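Side-chain contact in SNF1-like protein kinase ssp2 (Schizosaccharomyces pombe, PDB 2QRD), which is a serine/threonine protein kinase catalytic subunit of the SNF1/AMPK family, which probably helps sense cellular adenylate energy state: residues I64-C67 and K68-K72. Sequence-based numbering, arbitrary orientation.
Sequences IPHC and KREGK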
loop_
_atom_site.group_PDB
_atom_site.type_symbol
_atom_site.label_atom_id
_atom_site.label_comp_id
_atom_site.label_asym_id
_atom_site.label_seq_id
_atom_site.Cartn_x
_atom_site.Cartn_y
_atom_site.Cartn_z
ATOM N N ILE A 64 -12.535 -5.143 21.437
ATOM C CA ILE A 64 -12.315 -5.034 19.993
ATOM C C ILE A 64 -13.636 -5.273 19.290
ATOM O O ILE A 64 -14.212 -6.336 19.423
ATOM C CB ILE A 64 -11.139 -5.948 19.459
ATOM C CG1 ILE A 64 -9.817 -5.621 20.168
ATOM C CG2 ILE A 64 -10.945 -5.771 17.965
ATOM C CD1 ILE A 64 -8.783 -6.710 20.103
ATOM N N PRO A 65 -14.140 -4.265 18.555
ATOM C CA PRO A 65 -15.467 -4.385 17.953
ATOM C C PRO A 65 -15.708 -5.653 17.153
ATOM O O PRO A 65 -16.743 -6.295 17.344
ATOM C CB PRO A 65 -15.560 -3.146 17.061
ATOM C CG PRO A 65 -14.706 -2.136 17.766
ATOM C CD PRO A 65 -13.531 -2.953 18.257
ATOM N N HIS A 66 -14.783 -6.017 16.270
ATOM C CA HIS A 66 -15.014 -7.177 15.398
ATOM C C HIS A 66 -15.006 -8.463 16.196
ATOM O O HIS A 66 -15.711 -9.388 15.855
ATOM C CB HIS A 66 -14.072 -7.233 14.165
ATOM C CG HIS A 66 -12.702 -7.789 14.435
ATOM N ND1 HIS A 66 -11.641 -7.005 14.851
ATOM C CD2 HIS A 66 -12.205 -9.044 14.288
ATOM C CE1 HIS A 66 -10.565 -7.761 14.995
ATOM N NE2 HIS A 66 -10.882 -9.003 14.656
ATOM N N CYS A 67 -14.213 -8.509 17.258
ATOM C CA CYS A 67 -14.212 -9.657 18.161
ATOM C C CYS A 67 -15.496 -9.677 19.009
ATOM O O CYS A 67 -16.162 -10.714 19.122
ATOM C CB CYS A 67 -12.975 -9.610 19.053
ATOM S SG CYS A 67 -11.387 -9.694 18.173
ATOM N N LYS A 68 -15.832 -8.516 19.578
ATOM C CA LYS A 68 -17.060 -8.305 20.362
ATOM C C LYS A 68 -18.335 -8.706 19.639
ATOM O O LYS A 68 -19.267 -9.182 20.266
ATOM C CB LYS A 68 -17.189 -6.839 20.817
ATOM C CG LYS A 68 -18.409 -6.562 21.692
ATOM C CD LYS A 68 -18.576 -5.085 21.966
ATOM C CE LYS A 68 -19.779 -4.834 22.866
ATOM N NZ LYS A 68 -20.892 -4.185 22.101
ATOM N N ARG A 69 -18.371 -8.482 18.326
ATOM C CA ARG A 69 -19.536 -8.792 17.500
ATOM C C ARG A 69 -19.713 -10.289 17.336
ATOM O O ARG A 69 -20.837 -10.767 17.173
ATOM C CB ARG A 69 -19.446 -8.105 16.128
ATOM C CG ARG A 69 -20.425 -6.930 15.954
ATOM C CD ARG A 69 -19.796 -5.527 16.076
ATOM N NE ARG A 69 -18.863 -5.227 14.978
ATOM C CZ ARG A 69 -18.400 -4.009 14.679
ATOM N NH1 ARG A 69 -18.786 -2.947 15.380
ATOM N NH2 ARG A 69 -17.532 -3.851 13.684
ATOM N N GLU A 70 -18.609 -11.024 17.399
ATOM C CA GLU A 70 -18.644 -12.477 17.217
ATOM C C GLU A 70 -18.689 -13.237 18.545
ATOM O O GLU A 70 -18.408 -14.435 18.583
ATOM C CB GLU A 70 -17.440 -12.932 16.400
ATOM C CG GLU A 70 -17.370 -12.342 14.999
ATOM C CD GLU A 70 -15.939 -12.034 14.583
ATOM O OE1 GLU A 70 -15.010 -12.442 15.328
ATOM O OE2 GLU A 70 -15.741 -11.365 13.529
ATOM N N GLY A 71 -19.036 -12.525 19.617
ATOM C CA GLY A 71 -19.141 -13.085 20.964
ATOM C C GLY A 71 -17.899 -13.082 21.856
ATOM O O GLY A 71 -17.982 -13.502 23.011
ATOM N N LYS A 72 -16.763 -12.591 21.342
ATOM C CA LYS A 72 -15.457 -12.738 22.023
ATOM C C LYS A 72 -15.077 -11.639 23.029
ATOM O O LYS A 72 -15.338 -10.437 22.805
ATOM C CB LYS A 72 -14.331 -12.894 21.005
ATOM C CG LYS A 72 -14.363 -14.172 20.161
ATOM C CD LYS A 72 -13.206 -14.132 19.157
ATOM C CE LYS A 72 -11.816 -13.982 19.883
ATOM N NZ LYS A 72 -10.709 -13.233 19.159
#
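Arg-69 folds back along the first turn of a short helix and lays its guanidinium over Pro-65. Its CB lies 3.5 Å from Pro-65 O. CG passes the same oxygen more loosely, and CD closes on it again at 3.4 Å. The chain bends at chi2 (103°) and chi3 (67°), which turns it back over the start of the helix. NE lies near the carbonyl oxygen but at a poor angle for a hydrogen bond. CZ and NH1 end above Pro-65 CB, with NH1 3.6 Å from it. The proline carbon sits under one guanidinium face, offset toward its rim. At the far end, NH2 is only weakly paired, at long range, with an acidic side chain of another protein chain.

Pro-65 O is already taken by Arg-69 N in a helical bond. One residue earlier, Lys-68 N binds Ile-64 O at 2.7 Å in a nearly straight line; Ile-64 is the N-cap residue. Cys-67 O accepts from Glu-70 N and from Lys-72 N, each at 3.0 Å, and the two donors come from opposite faces of the carbonyl plane. The chain turns through Gly-71, whose phi is positive (89°). Lys-72 then runs back beside Cys-67, its CB 3.4 Å from Cys-67 O and its NZ 3.7 Å from SG. NZ also makes a weak hydrogen bond to the backbone of another protein chain, and His-66 NE2 is hydrogen-bonded to the backbone of that chain as well.

Helix 65-69 thus forms a compact connection between the neighbouring antiparallel strands 57-63 and 74-84 in the sheet of this KA1-like adenylate sensor region. Ile-64 and Cys-67 pack on Thr-74 of strand 74-84, while Lys-72 touches Asp-101 at the end of strand 89-101.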